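Side-chain contacts in 5-oxoprolinase subunit A (Thermus thermophilus, PDB 2DFA), which probably cleaves 5-oxoproline to L-glutamate at the cost of ATP hydrolysis, as one subunit of a PxpA, PxpB and PxpC complex: residues A[166-171]-A[177-182]; A[202-205]-A[211-214]. All coordinates share one frame; numbering follows the deposited sequence.

Interaction 1 of 2, residues A[166-171]-A[177-182]; sequences PERAYL and APRSMP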
ATOM      1  N   PRO A 166     -31.414 -13.433   1.765  1.00 43.40           N
ATOM      2  CA  PRO A 166     -32.016 -14.654   2.309  1.00 44.95           C
ATOM      3  C   PRO A 166     -31.254 -15.233   3.504  1.00 45.99           C
ATOM      4  O   PRO A 166     -31.806 -16.021   4.270  1.00 46.97           O
ATOM      5  CB  PRO A 166     -32.036 -15.597   1.105  1.00 45.08           C
ATOM      6  CG  PRO A 166     -30.886 -15.116   0.268  1.00 46.05           C
ATOM      7  CD  PRO A 166     -31.023 -13.618   0.357  1.00 43.65           C
ATOM      8  N   GLU A 167     -29.999 -14.829   3.674  1.00 46.45           N
ATOM      9  CA  GLU A 167     -29.187 -15.333   4.781  1.00 47.00           C
ATOM     10  C   GLU A 167     -29.201 -14.455   6.025  1.00 46.91           C
ATOM     11  O   GLU A 167     -28.597 -14.807   7.041  1.00 48.55           O
ATOM     12  CB  GLU A 167     -27.738 -15.516   4.333  1.00 49.04           C
ATOM     13  CG  GLU A 167     -27.546 -16.503   3.199  1.00 51.26           C
ATOM     14  CD  GLU A 167     -26.083 -16.654   2.821  1.00 53.39           C
ATOM     15  OE1 GLU A 167     -25.322 -17.256   3.609  1.00 53.94           O
ATOM     16  OE2 GLU A 167     -25.693 -16.159   1.744  1.00 54.42           O
ATOM     17  N   ARG A 168     -29.877 -13.314   5.953  1.00 45.76           N
ATOM     18  CA  ARG A 168     -29.936 -12.402   7.090  1.00 45.39           C
ATOM     19  C   ARG A 168     -31.354 -12.260   7.617  1.00 44.53           C
ATOM     20  O   ARG A 168     -32.308 -12.235   6.841  1.00 41.66           O
ATOM     21  CB  ARG A 168     -29.404 -11.022   6.687  1.00 48.05           C
ATOM     22  CG  ARG A 168     -27.925 -11.012   6.337  1.00 51.63           C
ATOM     23  CD  ARG A 168     -27.077 -11.344   7.560  1.00 56.07           C
ATOM     24  NE  ARG A 168     -27.234 -10.344   8.615  1.00 58.14           N
ATOM     25  CZ  ARG A 168     -26.831  -9.081   8.513  1.00 60.21           C
ATOM     26  NH1 ARG A 168     -26.241  -8.657   7.403  1.00 60.73           N
ATOM     27  NH2 ARG A 168     -27.026  -8.239   9.518  1.00 61.93           N
ATOM     28  N   ALA A 169     -31.488 -12.170   8.936  1.00 43.31           N
ATOM     29  CA  ALA A 169     -32.801 -12.021   9.550  1.00 43.55           C
ATOM     30  C   ALA A 169     -33.261 -10.577   9.401  1.00 43.59           C
ATOM     31  O   ALA A 169     -32.446  -9.649   9.378  1.00 41.62           O
ATOM     32  CB  ALA A 169     -32.746 -12.403  11.024  1.00 42.67           C
ATOM     33  N   TYR A 170     -34.574 -10.400   9.294  1.00 42.53           N
ATOM     34  CA  TYR A 170     -35.177  -9.082   9.160  1.00 43.60           C
ATOM     35  C   TYR A 170     -35.987  -8.738  10.405  1.00 44.61           C
ATOM     36  O   TYR A 170     -36.427  -9.625  11.134  1.00 43.35           O
ATOM     37  CB  TYR A 170     -36.108  -9.037   7.945  1.00 43.62           C
ATOM     38  CG  TYR A 170     -35.401  -8.922   6.616  1.00 42.30           C
ATOM     39  CD1 TYR A 170     -34.619  -9.965   6.123  1.00 42.31           C
ATOM     40  CD2 TYR A 170     -35.528  -7.770   5.844  1.00 44.39           C
ATOM     41  CE1 TYR A 170     -33.978  -9.860   4.886  1.00 44.39           C
ATOM     42  CE2 TYR A 170     -34.894  -7.652   4.610  1.00 43.31           C
ATOM     43  CZ  TYR A 170     -34.123  -8.699   4.137  1.00 43.70           C
ATOM     44  OH  TYR A 170     -33.497  -8.577   2.921  1.00 42.93           O
ATOM     45  N   LEU A 171     -36.180  -7.446  10.639  1.00 45.37           N
ATOM     46  CA  LEU A 171     -36.963  -6.983  11.777  1.00 47.03           C
ATOM     47  C   LEU A 171     -38.262  -6.414  11.217  1.00 48.00           C
ATOM     48  O   LEU A 171     -38.337  -6.094  10.028  1.00 46.95           O
ATOM     49  CB  LEU A 171     -36.204  -5.898  12.544  1.00 46.94           C
ATOM     50  CG  LEU A 171     -34.819  -6.264  13.089  1.00 47.63           C
ATOM     51  CD1 LEU A 171     -34.232  -5.056  13.806  1.00 48.35           C
ATOM     52  CD2 LEU A 171     -34.921  -7.447  14.039  1.00 47.94           C
ATOM     53  N   ALA A 177     -31.661  -7.262  10.731  1.00 58.56           N
ATOM     54  CA  ALA A 177     -31.359  -7.381  12.146  1.00 60.67           C
ATOM     55  C   ALA A 177     -29.859  -7.217  12.401  1.00 62.50           C
ATOM     56  O   ALA A 177     -29.014  -7.650  11.627  1.00 60.94           O
ATOM     57  CB  ALA A 177     -31.817  -8.764  12.595  1.00 60.09           C
ATOM     58  N   PRO A 178     -29.544  -6.501  13.499  1.00 65.21           N
ATOM     59  CA  PRO A 178     -28.167  -6.351  13.965  1.00 67.75           C
ATOM     60  C   PRO A 178     -27.362  -7.664  13.944  1.00 70.25           C
ATOM     61  O   PRO A 178     -27.824  -8.730  14.328  1.00 70.28           O
ATOM     62  CB  PRO A 178     -28.211  -5.771  15.376  1.00 67.62           C
ATOM     63  CG  PRO A 178     -29.414  -4.844  15.202  1.00 66.57           C
ATOM     64  CD  PRO A 178     -30.439  -5.742  14.356  1.00 65.80           C
ATOM     65  N   ARG A 179     -26.112  -7.536  13.450  1.00 73.80           N
ATOM     66  CA  ARG A 179     -25.246  -8.695  13.235  1.00 76.94           C
ATOM     67  C   ARG A 179     -25.165  -9.716  14.378  1.00 78.23           C
ATOM     68  O   ARG A 179     -25.339 -10.912  14.190  1.00 78.86           O
ATOM     69  CB  ARG A 179     -23.828  -8.182  12.977  1.00 78.36           C
ATOM     70  CG  ARG A 179     -23.583  -7.854  11.503  1.00 80.14           C
ATOM     71  CD  ARG A 179     -23.152  -9.089  10.704  1.00 81.70           C
ATOM     72  NE  ARG A 179     -23.927 -10.263  11.112  1.00 83.12           N
ATOM     73  CZ  ARG A 179     -23.640 -11.434  10.514  1.00 83.98           C
ATOM     74  NH1 ARG A 179     -22.688 -11.498   9.599  1.00 84.10           N
ATOM     75  NH2 ARG A 179     -24.312 -12.535  10.862  1.00 84.26           N
ATOM     76  N   SER A 180     -24.838  -9.218  15.589  1.00 79.63           N
ATOM     77  CA  SER A 180     -24.545 -10.141  16.685  1.00 81.01           C
ATOM     78  C   SER A 180     -25.815 -10.436  17.490  1.00 81.37           C
ATOM     79  O   SER A 180     -25.773 -10.818  18.652  1.00 81.52           O
ATOM     80  CB  SER A 180     -23.472  -9.547  17.600  1.00 81.62           C
ATOM     81  OG  SER A 180     -22.183  -9.947  17.136  1.00 82.38           O
ATOM     82  N   MET A 181     -26.973 -10.217  16.841  1.00 81.50           N
ATOM     83  CA  MET A 181     -28.233 -10.495  17.522  1.00 81.66           C
ATOM     84  C   MET A 181     -28.574 -11.972  17.317  1.00 81.44           C
ATOM     85  O   MET A 181     -28.455 -12.529  16.234  1.00 82.00           O
ATOM     86  CB  MET A 181     -29.292  -9.534  16.983  1.00 82.08           C
ATOM     87  CG  MET A 181     -30.612  -9.636  17.749  1.00 82.87           C
ATOM     88  SD  MET A 181     -31.929  -8.701  16.960  1.00 84.50           S
ATOM     89  CE  MET A 181     -31.628  -7.123  17.768  1.00 83.69           C
ATOM     90  N   PRO A 182     -28.978 -12.621  18.426  1.00 81.13           N
ATOM     91  CA  PRO A 182     -29.286 -14.038  18.419  1.00 80.59           C
ATOM     92  C   PRO A 182     -30.226 -14.364  17.251  1.00 79.68           C
ATOM     93  O   PRO A 182     -31.360 -13.909  17.172  1.00 79.93           O
ATOM     94  CB  PRO A 182     -29.963 -14.349  19.754  1.00 81.07           C
ATOM     95  CG  PRO A 182     -29.730 -13.172  20.703  1.00 80.94           C
ATOM     96  CD  PRO A 182     -28.850 -12.171  19.813  1.00 80.98           C
TER

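Interaction 2 of 2, residues A[202-205]-A[211-214]; sequences EGKV and GEVA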
ATOM      1  N   GLU A 202     -43.501 -14.515  -2.881  1.00 52.52           N
ATOM      2  CA  GLU A 202     -44.524 -13.821  -2.095  1.00 51.79           C
ATOM      3  C   GLU A 202     -44.157 -12.369  -1.759  1.00 50.99           C
ATOM      4  O   GLU A 202     -44.980 -11.584  -1.305  1.00 50.66           O
ATOM      5  CB  GLU A 202     -44.768 -14.614  -0.806  1.00 53.92           C
ATOM      6  CG  GLU A 202     -45.497 -15.939  -1.045  1.00 57.18           C
ATOM      7  CD  GLU A 202     -45.625 -16.683   0.270  1.00 59.31           C
ATOM      8  OE1 GLU A 202     -46.279 -16.172   1.173  1.00 60.72           O
ATOM      9  OE2 GLU A 202     -45.095 -17.794   0.368  1.00 59.71           O
ATOM     10  N   GLY A 203     -42.870 -12.026  -1.950  1.00 49.13           N
ATOM     11  CA  GLY A 203     -42.444 -10.662  -1.652  1.00 46.68           C
ATOM     12  C   GLY A 203     -42.487 -10.361  -0.152  1.00 46.29           C
ATOM     13  O   GLY A 203     -42.688  -9.233   0.285  1.00 45.50           O
ATOM     14  N   LYS A 204     -42.322 -11.432   0.648  1.00 45.91           N
ATOM     15  CA  LYS A 204     -42.318 -11.254   2.093  1.00 46.69           C
ATOM     16  C   LYS A 204     -41.310 -12.185   2.773  1.00 44.61           C
ATOM     17  O   LYS A 204     -40.898 -13.211   2.244  1.00 45.23           O
ATOM     18  CB  LYS A 204     -43.726 -11.550   2.614  1.00 50.17           C
ATOM     19  CG  LYS A 204     -44.704 -10.403   2.357  1.00 54.04           C
ATOM     20  CD  LYS A 204     -46.106 -10.719   2.876  1.00 57.05           C
ATOM     21  CE  LYS A 204     -47.048  -9.516   2.782  1.00 59.07           C
ATOM     22  NZ  LYS A 204     -47.122  -9.047   1.398  1.00 61.22           N
ATOM     23  N   VAL A 205     -40.875 -11.765   3.973  1.00 42.69           N
ATOM     24  CA  VAL A 205     -40.014 -12.631   4.771  1.00 42.09           C
ATOM     25  C   VAL A 205     -40.383 -12.572   6.256  1.00 41.84           C
ATOM     26  O   VAL A 205     -40.794 -11.548   6.792  1.00 40.85           O
ATOM     27  CB  VAL A 205     -38.567 -12.172   4.579  1.00 42.01           C
ATOM     28  CG1 VAL A 205     -38.362 -10.820   5.261  1.00 43.15           C
ATOM     29  CG2 VAL A 205     -37.615 -13.189   5.182  1.00 44.68           C
ATOM     30  N   GLY A 211     -44.061 -11.901  13.368  1.00 38.81           N
ATOM     31  CA  GLY A 211     -44.733 -11.752  12.087  1.00 37.66           C
ATOM     32  C   GLY A 211     -43.818 -11.766  10.876  1.00 39.08           C
ATOM     33  O   GLY A 211     -42.838 -12.509  10.832  1.00 37.26           O
ATOM     34  N   GLU A 212     -44.149 -10.945   9.883  1.00 39.68           N
ATOM     35  CA  GLU A 212     -43.353 -10.861   8.662  1.00 40.76           C
ATOM     36  C   GLU A 212     -43.344  -9.447   8.105  1.00 41.59           C
ATOM     37  O   GLU A 212     -44.124  -8.597   8.530  1.00 41.70           O
ATOM     38  CB  GLU A 212     -43.893 -11.825   7.604  1.00 41.77           C
ATOM     39  CG  GLU A 212     -45.381 -11.695   7.332  1.00 44.31           C
ATOM     40  CD  GLU A 212     -45.873 -12.711   6.314  1.00 47.35           C
ATOM     41  OE1 GLU A 212     -45.354 -13.847   6.315  1.00 47.86           O
ATOM     42  OE2 GLU A 212     -46.782 -12.381   5.522  1.00 49.56           O
ATOM     43  N   VAL A 213     -42.458  -9.202   7.146  1.00 43.02           N
ATOM     44  CA  VAL A 213     -42.340  -7.888   6.530  1.00 44.13           C
ATOM     45  C   VAL A 213     -42.242  -8.009   5.011  1.00 43.60           C
ATOM     46  O   VAL A 213     -41.826  -9.039   4.481  1.00 43.80           O
ATOM     47  CB  VAL A 213     -41.093  -7.132   7.075  1.00 44.76           C
ATOM     48  CG1 VAL A 213     -39.841  -7.958   6.842  0.50 43.76           C
ATOM     49  CG2 VAL A 213     -40.967  -5.769   6.408  0.50 45.27           C
ATOM     50  N   ALA A 214     -42.642  -6.950   4.315  1.00 45.67           N
ATOM     51  CA  ALA A 214     -42.599  -6.934   2.860  1.00 47.56           C
ATOM     52  C   ALA A 214     -41.181  -6.669   2.365  1.00 49.05           C
ATOM     53  O   ALA A 214     -40.434  -5.899   2.963  1.00 49.24           O
ATOM     54  CB  ALA A 214     -43.543  -5.868   2.324  1.00 46.75           C
TER

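Interaction 1 of 2, residues A[166-171]-A[177-182]
Ala-177 is packed tightly against Ala-169 and Leu-171, and a nearly straight backbone bond ties it to the first of these: Ala-177 N donates to Ala-169 O over 2.9 Å. A methyl group suits Ala-177, since its CB already lies 3.4 Å from Ala-169 O and 3.7 Å from Leu-171 CD2; a larger side chain would probably be hard to fit. Leu-171 packs on Ala-177 with CG and CD2, and CD1 extends on to Pro-178 CD at 3.9 Å. Met-181 SD lies farther off and adds little.

The side more open to solvent is that of two arginines, chiefly on account of the exposed Arg-179. Arg-168, its chain bent at chi2 and chi3 (-65° and -63°), brings NH2 to Ala-177 O at 3.0 Å; the bond is bent, and the oxygen lies somewhat out of the guanidinium plane. Over one face of this group the guanidinium of Arg-179 is stacked and offset, centres 4.4 Å apart and planes at 23°. The contact buries NE of both arginines without a partner, and solvent around Arg-179 may offset part of the repulsion between the like charges. Losing the guanidinium to an alanine here would probably strip Ala-177 O of this donor and Arg-179 of its stacking partner.

Pro-178 begins a type I turn closed by Met-181 N. The whole contact belongs to the long loop between strand 160-164 and helix 189-201, where Arg-195 of that helix binds Arg-168 O and Pro-166 packs on strand 219-222.

Interaction 2 of 2, residues A[202-205]-A[211-214]
Lys-204 and Val-205 pair with Ala-214 and Val-213 in an antiparallel beta hairpin, a small two-stranded sheet at the surface. Ahead of it, Glu-202 OE1 is salt-bridged to Arg-198 of helix 189-201. The segment then enters the hairpin through Gly-203, the residue that leaves the helix with positive phi (68°), a conformation glycine adopts without strain. Its carbonyl oxygen, Gly-203 O, receives a CA-H...O contact from Ala-214 CA at 3.5 Å.

Lys-204 forms the non-hydrogen-bonded pair with Ala-214, whose small side chain probably helps Lys-204 CG to lie near Ala-214 CA. The aliphatic part of Lys-204 does the touching: CD meets Glu-212 OE2 at 3.2 Å, but NZ stays 5.3 Å from Glu-212 OE2, too far for a salt bridge. The other carboxylate oxygen, Glu-212 OE1, is instead bridged to Arg-198, the same arginine that holds Glu-202.

Val-205 follows as the hydrogen-bonded pair with Val-213. Branched valines suit an extended strand, and here the two side chains lie side by side on the face that Tyr-170 covers, although Val-213 has two conformers and its exact fit is provisional. Two backbone bonds hold the pair, Val-205 N to Val-213 O and Val-213 N to Val-205 O, each 2.9 Å long.

Interactions 1 and 2 follow one another along the chain, with helix 189-201 between them, and their centres lie about 14 Å apart on the same side of the chain's centre. They meet directly through Tyr-170, whose CB points away from 177-182: Tyr-170 CG packs on Val-205 CG1 at 3.8 Å. Arg-195 and Met-199 of the helix touch both Tyr-170 and Val-205, making a shared packing layer in which Met-199 is the apolar helix residue. The loop 166-182 and the hairpin 204-214 are thus packed together beside helix 189-201, at the periphery of a fold built round a parallel sheet.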